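Local coordinates for protein MAU2 chromatid cohesion factor homolog (Saccharomyces cerevisiae, PDB 4XDN) that forms a complex with SCC2 that is required for loading cohesin onto chromosomes, and so contributes to sister chromatid cohesion, at residues Phe102-Ala105 with Glu106-Ser110; Cys132-Leu136 with Leu137-Pro141; Asp283-Lys286 with Gln287-Val290. All coordinates share one frame; numbering follows the deposited sequence.

Contact 1 (Phe102-Ala105 with Glu106-Ser110); sequences FDLA and ELYIS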
ATOM      1  N   PHE A 102      12.230  22.489  11.573  1.00 35.00           N
ATOM      2  CA  PHE A 102      10.811  22.721  11.347  1.00 33.56           C
ATOM      3  C   PHE A 102      10.286  23.877  12.192  1.00 31.18           C
ATOM      4  O   PHE A 102       9.471  24.671  11.723  1.00 30.10           O
ATOM      5  CB  PHE A 102      10.023  21.441  11.643  1.00 34.29           C
ATOM      6  CG  PHE A 102      10.488  20.247  10.847  1.00 34.34           C
ATOM      7  CD1 PHE A 102      10.758  20.363   9.491  1.00 32.54           C
ATOM      8  CD2 PHE A 102      10.668  19.016  11.456  1.00 34.55           C
ATOM      9  CE1 PHE A 102      11.188  19.272   8.760  1.00 34.03           C
ATOM     10  CE2 PHE A 102      11.099  17.919  10.728  1.00 34.35           C
ATOM     11  CZ  PHE A 102      11.360  18.050   9.377  1.00 33.61           C
ATOM     12  N   ASP A 103      10.749  23.971  13.435  1.00 33.17           N
ATOM     13  CA  ASP A 103      10.373  25.081  14.305  1.00 34.75           C
ATOM     14  C   ASP A 103      10.805  26.414  13.703  1.00 35.72           C
ATOM     15  O   ASP A 103      10.070  27.400  13.760  1.00 35.85           O
ATOM     16  CB  ASP A 103      10.990  24.915  15.693  1.00 36.95           C
ATOM     17  CG  ASP A 103      10.382  23.763  16.470  1.00 39.64           C
ATOM     18  OD1 ASP A 103       9.309  23.268  16.067  1.00 37.04           O
ATOM     19  OD2 ASP A 103      10.973  23.358  17.492  1.00 42.21           O
ATOM     20  N   LEU A 104      12.002  26.432  13.125  1.00 35.91           N
ATOM     21  CA  LEU A 104      12.531  27.632  12.487  1.00 36.05           C
ATOM     22  C   LEU A 104      11.662  28.033  11.304  1.00 34.14           C
ATOM     23  O   LEU A 104      11.319  29.205  11.137  1.00 34.12           O
ATOM     24  CB  LEU A 104      13.971  27.402  12.027  1.00 35.53           C
ATOM     25  CG  LEU A 104      14.648  28.543  11.267  1.00 34.70           C
ATOM     26  CD1 LEU A 104      14.782  29.775  12.146  1.00 36.40           C
ATOM     27  CD2 LEU A 104      16.008  28.092  10.757  1.00 34.07           C
ATOM     28  N   ALA A 105      11.319  27.051  10.479  1.00 33.94           N
ATOM     29  CA  ALA A 105      10.453  27.282   9.333  1.00 31.94           C
ATOM     30  C   ALA A 105       9.120  27.859   9.792  1.00 31.87           C
ATOM     31  O   ALA A 105       8.607  28.809   9.204  1.00 29.24           O
ATOM     32  CB  ALA A 105      10.238  25.993   8.566  1.00 28.71           C
ATOM     33  N   GLU A 106       8.576  27.280  10.857  1.00 34.17           N
ATOM     34  CA  GLU A 106       7.279  27.688  11.377  1.00 36.75           C
ATOM     35  C   GLU A 106       7.306  29.129  11.880  1.00 36.65           C
ATOM     36  O   GLU A 106       6.327  29.859  11.732  1.00 34.81           O
ATOM     37  CB  GLU A 106       6.844  26.745  12.501  1.00 42.20           C
ATOM     38  CG  GLU A 106       5.424  26.976  12.988  1.00 48.35           C
ATOM     39  CD  GLU A 106       4.952  25.898  13.945  1.00 55.27           C
ATOM     40  OE1 GLU A 106       5.796  25.119  14.431  1.00 56.80           O
ATOM     41  OE2 GLU A 106       3.732  25.827  14.206  1.00 59.05           O
ATOM     42  N   LEU A 107       8.425  29.537  12.471  1.00 39.23           N
ATOM     43  CA  LEU A 107       8.568  30.902  12.966  1.00 42.92           C
ATOM     44  C   LEU A 107       8.570  31.905  11.821  1.00 37.84           C
ATOM     45  O   LEU A 107       7.990  32.985  11.932  1.00 35.67           O
ATOM     46  CB  LEU A 107       9.852  31.052  13.788  1.00 50.83           C
ATOM     47  CG  LEU A 107       9.836  30.514  15.223  1.00 59.51           C
ATOM     48  CD1 LEU A 107      11.208  30.678  15.857  1.00 63.55           C
ATOM     49  CD2 LEU A 107       8.778  31.208  16.072  1.00 62.40           C
ATOM     50  N   TYR A 108       9.225  31.547  10.722  1.00 35.84           N
ATOM     51  CA  TYR A 108       9.283  32.419   9.559  1.00 34.64           C
ATOM     52  C   TYR A 108       7.903  32.607   8.939  1.00 33.93           C
ATOM     53  O   TYR A 108       7.513  33.727   8.607  1.00 32.34           O
ATOM     54  CB  TYR A 108      10.252  31.863   8.515  1.00 36.49           C
ATOM     55  CG  TYR A 108      11.707  32.154   8.818  1.00 38.90           C
ATOM     56  CD1 TYR A 108      12.177  33.460   8.871  1.00 39.16           C
ATOM     57  CD2 TYR A 108      12.609  31.123   9.037  1.00 39.51           C
ATOM     58  CE1 TYR A 108      13.502  33.732   9.143  1.00 41.02           C
ATOM     59  CE2 TYR A 108      13.936  31.385   9.310  1.00 41.29           C
ATOM     60  CZ  TYR A 108      14.377  32.691   9.361  1.00 42.67           C
ATOM     61  OH  TYR A 108      15.697  32.951   9.629  1.00 45.62           O
ATOM     62  N   ILE A 109       7.165  31.512   8.790  1.00 32.77           N
ATOM     63  CA  ILE A 109       5.839  31.569   8.186  1.00 32.46           C
ATOM     64  C   ILE A 109       4.858  32.295   9.103  1.00 31.70           C
ATOM     65  O   ILE A 109       4.052  33.101   8.640  1.00 33.54           O
ATOM     66  CB  ILE A 109       5.301  30.160   7.866  1.00 33.14           C
ATOM     67  CG1 ILE A 109       6.257  29.426   6.922  1.00 35.90           C
ATOM     68  CG2 ILE A 109       3.907  30.236   7.243  1.00 32.87           C
ATOM     69  CD1 ILE A 109       6.481  30.120   5.583  1.00 38.17           C
ATOM     70  N   SER A 110       4.928  32.007  10.399  1.00 31.30           N
ATOM     71  CA  SER A 110       4.070  32.672  11.372  1.00 36.77           C
ATOM     72  C   SER A 110       4.319  34.175  11.368  1.00 36.00           C
ATOM     73  O   SER A 110       3.378  34.968  11.400  1.00 34.96           O
ATOM     74  CB  SER A 110       4.304  32.109  12.774  1.00 40.54           C
ATOM     75  OG  SER A 110       3.905  30.754  12.844  1.00 43.52           O
TER

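Contact 2 (Cys132-Leu136 with Leu137-Pro141); sequences CEFLL and LHDLP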
ATOM      1  N   CYS A 132       0.632  30.552   3.492  1.00 26.08           N
ATOM      2  CA  CYS A 132       1.168  30.480   4.847  1.00 28.51           C
ATOM      3  C   CYS A 132       0.427  29.406   5.638  1.00 29.55           C
ATOM      4  O   CYS A 132       1.040  28.619   6.354  1.00 28.14           O
ATOM      5  CB  CYS A 132       1.058  31.832   5.565  1.00 33.21           C
ATOM      6  SG  CYS A 132       2.221  33.110   5.014  1.00 30.46           S
ATOM      7  N   GLU A 133      -0.894  29.371   5.491  1.00 28.63           N
ATOM      8  CA  GLU A 133      -1.720  28.404   6.206  1.00 29.03           C
ATOM      9  C   GLU A 133      -1.472  26.987   5.696  1.00 27.30           C
ATOM     10  O   GLU A 133      -1.484  26.029   6.467  1.00 28.51           O
ATOM     11  CB  GLU A 133      -3.204  28.756   6.067  1.00 29.81           C
ATOM     12  CG  GLU A 133      -3.614  30.056   6.755  1.00 31.82           C
ATOM     13  CD  GLU A 133      -3.460  30.009   8.266  1.00 33.26           C
ATOM     14  OE1 GLU A 133      -3.480  28.904   8.843  1.00 33.49           O
ATOM     15  OE2 GLU A 133      -3.317  31.085   8.879  1.00 36.92           O
ATOM     16  N   PHE A 134      -1.248  26.859   4.394  1.00 26.33           N
ATOM     17  CA  PHE A 134      -0.979  25.561   3.796  1.00 28.47           C
ATOM     18  C   PHE A 134       0.348  25.009   4.313  1.00 28.50           C
ATOM     19  O   PHE A 134       0.445  23.840   4.670  1.00 29.77           O
ATOM     20  CB  PHE A 134      -0.959  25.666   2.271  1.00 29.06           C
ATOM     21  CG  PHE A 134      -1.084  24.342   1.574  1.00 29.42           C
ATOM     22  CD1 PHE A 134      -2.328  23.762   1.383  1.00 28.24           C
ATOM     23  CD2 PHE A 134       0.039  23.678   1.108  1.00 31.36           C
ATOM     24  CE1 PHE A 134      -2.449  22.544   0.742  1.00 30.04           C
ATOM     25  CE2 PHE A 134      -0.075  22.456   0.466  1.00 31.24           C
ATOM     26  CZ  PHE A 134      -1.321  21.889   0.283  1.00 30.95           C
ATOM     27  N   LEU A 135       1.365  25.860   4.365  1.00 26.28           N
ATOM     28  CA  LEU A 135       2.649  25.456   4.918  1.00 28.63           C
ATOM     29  C   LEU A 135       2.510  25.085   6.391  1.00 27.71           C
ATOM     30  O   LEU A 135       3.093  24.106   6.849  1.00 29.43           O
ATOM     31  CB  LEU A 135       3.682  26.573   4.754  1.00 30.75           C
ATOM     32  CG  LEU A 135       4.117  26.882   3.319  1.00 32.00           C
ATOM     33  CD1 LEU A 135       4.985  28.133   3.281  1.00 33.15           C
ATOM     34  CD2 LEU A 135       4.852  25.706   2.716  1.00 33.68           C
ATOM     35  N   LEU A 136       1.728  25.868   7.123  1.00 28.03           N
ATOM     36  CA  LEU A 136       1.566  25.681   8.561  1.00 30.33           C
ATOM     37  C   LEU A 136       0.751  24.434   8.909  1.00 28.98           C
ATOM     38  O   LEU A 136       1.020  23.769   9.911  1.00 26.79           O
ATOM     39  CB  LEU A 136       0.892  26.913   9.175  1.00 34.78           C
ATOM     40  CG  LEU A 136       1.634  27.796  10.187  1.00 38.83           C
ATOM     41  CD1 LEU A 136       3.120  27.937   9.900  1.00 38.30           C
ATOM     42  CD2 LEU A 136       0.982  29.173  10.206  1.00 39.28           C
ATOM     43  N   LEU A 137      -0.245  24.126   8.082  1.00 27.07           N
ATOM     44  CA  LEU A 137      -1.225  23.100   8.413  1.00 29.93           C
ATOM     45  C   LEU A 137      -1.036  21.803   7.624  1.00 30.66           C
ATOM     46  O   LEU A 137      -1.493  20.745   8.057  1.00 31.54           O
ATOM     47  CB  LEU A 137      -2.636  23.647   8.179  1.00 31.83           C
ATOM     48  CG  LEU A 137      -2.995  24.902   8.983  1.00 31.95           C
ATOM     49  CD1 LEU A 137      -4.326  25.460   8.522  1.00 32.14           C
ATOM     50  CD2 LEU A 137      -3.028  24.611  10.477  1.00 32.84           C
ATOM     51  N   HIS A 138      -0.364  21.883   6.477  1.00 30.25           N
ATOM     52  CA  HIS A 138      -0.179  20.717   5.612  1.00 30.76           C
ATOM     53  C   HIS A 138       1.288  20.309   5.487  1.00 29.51           C
ATOM     54  O   HIS A 138       1.663  19.207   5.889  1.00 29.16           O
ATOM     55  CB  HIS A 138      -0.765  20.988   4.223  1.00 29.45           C
ATOM     56  CG  HIS A 138      -0.558  19.873   3.250  1.00 29.74           C
ATOM     57  ND1 HIS A 138       0.533  19.813   2.403  1.00 30.34           N
ATOM     58  CD2 HIS A 138      -1.302  18.775   2.975  1.00 29.85           C
ATOM     59  CE1 HIS A 138       0.449  18.731   1.657  1.00 27.93           C
ATOM     60  NE2 HIS A 138      -0.656  18.080   1.984  1.00 28.43           N
ATOM     61  N   ASP A 139       2.117  21.190   4.935  1.00 30.33           N
ATOM     62  CA  ASP A 139       3.500  20.827   4.633  1.00 31.65           C
ATOM     63  C   ASP A 139       4.322  20.545   5.889  1.00 30.42           C
ATOM     64  O   ASP A 139       4.972  19.505   5.984  1.00 32.45           O
ATOM     65  CB  ASP A 139       4.182  21.925   3.816  1.00 34.27           C
ATOM     66  CG  ASP A 139       3.772  21.911   2.359  1.00 36.98           C
ATOM     67  OD1 ASP A 139       2.608  21.578   2.066  1.00 35.16           O
ATOM     68  OD2 ASP A 139       4.620  22.232   1.501  1.00 43.49           O
ATOM     69  N   LEU A 140       4.290  21.457   6.853  1.00 25.88           N
ATOM     70  CA  LEU A 140       5.142  21.324   8.033  1.00 28.70           C
ATOM     71  C   LEU A 140       4.755  20.123   8.902  1.00 30.41           C
ATOM     72  O   LEU A 140       5.627  19.352   9.304  1.00 31.40           O
ATOM     73  CB  LEU A 140       5.117  22.610   8.864  1.00 31.20           C
ATOM     74  CG  LEU A 140       6.211  23.627   8.515  1.00 34.96           C
ATOM     75  CD1 LEU A 140       5.923  24.990   9.132  1.00 35.76           C
ATOM     76  CD2 LEU A 140       7.574  23.121   8.969  1.00 38.16           C
ATOM     77  N   PRO A 141       3.454  19.961   9.203  1.00 29.63           N
ATOM     78  CA  PRO A 141       3.048  18.788   9.988  1.00 33.09           C
ATOM     79  C   PRO A 141       3.384  17.454   9.317  1.00 32.44           C
ATOM     80  O   PRO A 141       3.796  16.520  10.005  1.00 32.33           O
ATOM     81  CB  PRO A 141       1.532  18.964  10.116  1.00 33.78           C
ATOM     82  CG  PRO A 141       1.317  20.429  10.007  1.00 31.48           C
ATOM     83  CD  PRO A 141       2.333  20.897   9.006  1.00 28.57           C
TER

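Contact 3 (Asp283-Lys286 with Gln287-Val290); sequences DTNK and QSLV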
ATOM      1  N   ASP A 283      -2.546   3.558 -25.450  1.00 50.46           N
ATOM      2  CA  ASP A 283      -2.501   3.763 -26.894  1.00 52.98           C
ATOM      3  C   ASP A 283      -2.766   5.214 -27.276  1.00 54.61           C
ATOM      4  O   ASP A 283      -2.242   5.703 -28.278  1.00 56.19           O
ATOM      5  CB  ASP A 283      -3.520   2.861 -27.598  1.00 54.84           C
ATOM      6  CG  ASP A 283      -3.109   1.401 -27.604  1.00 56.24           C
ATOM      7  OD1 ASP A 283      -1.912   1.112 -27.402  1.00 55.11           O
ATOM      8  OD2 ASP A 283      -3.989   0.543 -27.824  1.00 59.24           O
ATOM      9  N   THR A 284      -3.573   5.900 -26.473  1.00 54.92           N
ATOM     10  CA  THR A 284      -4.056   7.234 -26.823  1.00 57.94           C
ATOM     11  C   THR A 284      -3.492   8.343 -25.936  1.00 54.60           C
ATOM     12  O   THR A 284      -3.559   9.516 -26.300  1.00 55.29           O
ATOM     13  CB  THR A 284      -5.593   7.289 -26.747  1.00 62.03           C
ATOM     14  OG1 THR A 284      -6.022   6.961 -25.420  1.00 62.66           O
ATOM     15  CG2 THR A 284      -6.211   6.305 -27.730  1.00 64.07           C
ATOM     16  N   ASN A 285      -2.937   7.975 -24.783  1.00 51.90           N
ATOM     17  CA  ASN A 285      -2.483   8.959 -23.801  1.00 51.67           C
ATOM     18  C   ASN A 285      -1.045   8.748 -23.332  1.00 48.95           C
ATOM     19  O   ASN A 285      -0.582   9.432 -22.418  1.00 47.70           O
ATOM     20  CB  ASN A 285      -3.417   8.951 -22.590  1.00 53.31           C
ATOM     21  CG  ASN A 285      -4.837   9.338 -22.951  1.00 57.04           C
ATOM     22  OD1 ASN A 285      -5.661   8.486 -23.287  1.00 59.44           O
ATOM     23  ND2 ASN A 285      -5.132  10.630 -22.886  1.00 57.78           N
ATOM     24  N   LYS A 286      -0.342   7.804 -23.950  1.00 47.01           N
ATOM     25  CA  LYS A 286       1.067   7.581 -23.642  1.00 46.85           C
ATOM     26  C   LYS A 286       1.864   8.866 -23.830  1.00 47.99           C
ATOM     27  O   LYS A 286       2.573   9.304 -22.925  1.00 46.53           O
ATOM     28  CB  LYS A 286       1.647   6.470 -24.524  1.00 49.06           C
ATOM     29  CG  LYS A 286       3.170   6.473 -24.621  1.00 52.62           C
ATOM     30  CD  LYS A 286       3.692   5.211 -25.294  1.00 57.55           C
ATOM     31  CE  LYS A 286       5.211   5.236 -25.424  1.00 60.83           C
ATOM     32  NZ  LYS A 286       5.781   3.892 -25.725  1.00 62.83           N
ATOM     33  N   GLN A 287       1.732   9.464 -25.009  1.00 51.92           N
ATOM     34  CA  GLN A 287       2.463  10.679 -25.351  1.00 56.97           C
ATOM     35  C   GLN A 287       2.192  11.797 -24.350  1.00 54.95           C
ATOM     36  O   GLN A 287       3.098  12.550 -23.997  1.00 54.35           O
ATOM     37  CB  GLN A 287       2.105  11.141 -26.771  1.00 65.31           C
ATOM     38  CG  GLN A 287       0.707  11.743 -26.939  1.00 73.74           C
ATOM     39  CD  GLN A 287      -0.409  10.757 -26.643  1.00 79.64           C
ATOM     40  OE1 GLN A 287      -0.243   9.545 -26.803  1.00 81.88           O
ATOM     41  NE2 GLN A 287      -1.555  11.273 -26.212  1.00 81.25           N
ATOM     42  N   SER A 288       0.949  11.895 -23.888  1.00 57.08           N
ATOM     43  CA  SER A 288       0.572  12.930 -22.929  1.00 59.84           C
ATOM     44  C   SER A 288       1.361  12.785 -21.635  1.00 58.76           C
ATOM     45  O   SER A 288       1.822  13.772 -21.069  1.00 58.51           O
ATOM     46  CB  SER A 288      -0.929  12.876 -22.633  1.00 61.71           C
ATOM     47  OG  SER A 288      -1.686  13.358 -23.728  1.00 64.05           O
ATOM     48  N   LEU A 289       1.516  11.549 -21.173  1.00 57.79           N
ATOM     49  CA  LEU A 289       2.242  11.283 -19.938  1.00 55.90           C
ATOM     50  C   LEU A 289       3.737  11.523 -20.104  1.00 60.00           C
ATOM     51  O   LEU A 289       4.400  12.001 -19.183  1.00 61.99           O
ATOM     52  CB  LEU A 289       1.997   9.846 -19.474  1.00 49.41           C
ATOM     53  CG  LEU A 289       0.550   9.489 -19.123  1.00 44.86           C
ATOM     54  CD1 LEU A 289       0.445   8.014 -18.768  1.00 42.43           C
ATOM     55  CD2 LEU A 289       0.030  10.352 -17.981  1.00 42.24           C
ATOM     56  N   VAL A 290       4.265  11.191 -21.278  1.00 60.56           N
ATOM     57  CA  VAL A 290       5.695  11.323 -21.539  1.00 59.11           C
ATOM     58  C   VAL A 290       6.096  12.791 -21.684  1.00 60.31           C
ATOM     59  O   VAL A 290       7.101  13.222 -21.117  1.00 61.26           O
ATOM     60  CB  VAL A 290       6.106  10.542 -22.810  1.00 57.56           C
ATOM     61  CG1 VAL A 290       7.572  10.793 -23.162  1.00 57.52           C
ATOM     62  CG2 VAL A 290       5.864   9.051 -22.612  1.00 54.77           C
TER

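Contact 1 (Phe102-Ala105 with Glu106-Ser110)
Phe102 to Ala105 hand their four carbonyls in turn to the amides of Glu106, Leu107, Tyr108 and Ile109, so the first turns of helix 102-119 are regularly alpha-helical, beginning with Glu106 N to Phe102 O at 2.9 Å. The main side-chain pairing runs from Leu104 to Tyr108, one turn on, the two lying alongside each other and pointing the same way. Leu104 sends CG away from its own nitrogen (chi1 177°), and its CD1 methyl meets CE2 of the Tyr108 ring at 3.4 Å. The ring swings to the amide side of its residue (chi1 -80°), which also brings Tyr108 CD2 obliquely to within 3.1 Å of Leu104 O, while CA of Ala105 lies at the ring edge. This i to i+4 packing belongs to an all-helical fold in which successive helices pack on one another: Ala105, Tyr108 and Ile109 rest on Val92 of helix 81-98, and Ile109 also reaches helix 126-144. Elsewhere on the helix two acidic groups come close, Asp103 OD1 and Glu106 OE1 standing 4.3 Å apart. Arg144 NH2 forms salt bridges to both, so one guanidinium nitrogen, from the last residue of helix 126-144, bridges two carboxylates three residues apart and probably offsets their mutual repulsion. Asp103 OD2 is paired with a basic side chain of the other protein chain in the assembly, and Leu104 packs on that chain's backbone. Further along, Ser110 bonds twice to the carbonyl of Glu106: Ser110 N reaches Glu106 O at 2.9 Å and Ser110 OG reaches the same Glu106 O at 2.8 Å, from opposite faces of the carbonyl plane, which pins the hydroxyl against the helix.

Contact 2 (Cys132-Leu136 with Leu137-Pro141)
Glu133 and Leu137, one turn apart, lie side by side and point the same way, with OE1 of Glu133 3.6 Å from CD1 of Leu137; the other carboxylate oxygen, OE2, is held by a salt bridge from Lys113 of helix 102-119. Phe134 does two jobs. Its carbonyl accepts twice, from His138 N at 2.8 Å and from Asp139 N at 3.1 Å, which is where the alpha-helix widens into a pi-type turn. Its ring, carried out by a chi1 of -163°, forms an offset stack with the imidazole of His138, planes 27° apart and centroids 4.4 Å apart, while CB of His138 sits over the centre of the same phenyl face as a CH-pi contact. Leu135 continues the wide turn by accepting Leu140 N at 2.9 Å, and its CD2 methyl lies against the Asp139 carboxylate. Leu136 O then meets a ring carbon where an amide would be expected, CD of Pro141 at 3.3 Å. Pro141 has no N-H to bond back, and here, together with the wide turn, the helix bends: the axes of the two short segments are 36° apart. A pi bulge just before a proline is a familiar way of fitting that ring into a continuous helix. Leu137 and Pro141 reach helix 147-165, and Phe134 and His138 touch Val182 of helix 170-189. Phe134 and Asp139 also pack on the other protein chain. Finally, His138 ND1 donates to Asp139 OD1 in a short, nearly straight bond of 2.7 Å, on the anti side and somewhat out of the carboxylate plane, with OD1 in the plane of the imidazole. That bond fixes the imidazole's rotation above the phenyl ring, and the adjacent carboxylate would probably favour a protonated ND1 and polarise the buried ring.

Contact 3 (Asp283-Lys286 with Gln287-Val290)
A chi1 of 72° and a bend at chi2 (-63°) curl the Gln287 side chain back along the helix, carrying its amide past Lys286 to the carbonyl of Thr284. There NE2 donates to Thr284 O at 2.7 Å, with the acceptor close to the plane of the glutamine amide but the nitrogen lying above the carbonyl plane. The helix is kinked here: the amides of Gln287 and Ser288 make no bond to the preceding turn, and Ser288 N, 5.6 Å from Thr284 O, is too far to serve it. The Gln287 amide therefore stands in for the missing main-chain donor. NE2 adds a weak bond to Ser288 OG. Beyond the kink the regular pattern resumes with Leu289 N to Asn285 O at 3.2 Å and Val290 N to Lys286 O at 3.0 Å, where CG2 of Val290 also leans on Lys286 O. Asn285, Ser288 and Leu289 of helix 272-291 pack on Pro250 at the start of helix 250-266, whereas Lys286 and Val290 touch Tyr317, the first residue of helix 317-331; the hairpin of strands 297-302 and 305-310 lies in the chain between helix 272-291 and helix 317-331.

The three contacts come in series along the chain. Contacts 1 and 2 belong to consecutive helices, 102-119 and 126-144, with centres 10 Å apart, and they touch: Ile109 CD1 of contact 1 meets Leu135 CD1 of contact 2 at 3.4 Å, and Ile109 also packs on Leu136. Both are within reach of the other protein chain, probably SCC2, so this part of the helical array takes part in the partner interface. Contact 3, on helix 272-291, lies apart, its centre 41 Å from that of contact 1 and 34 Å from that of contact 2, and no other protein chain of the assembly touches its segments.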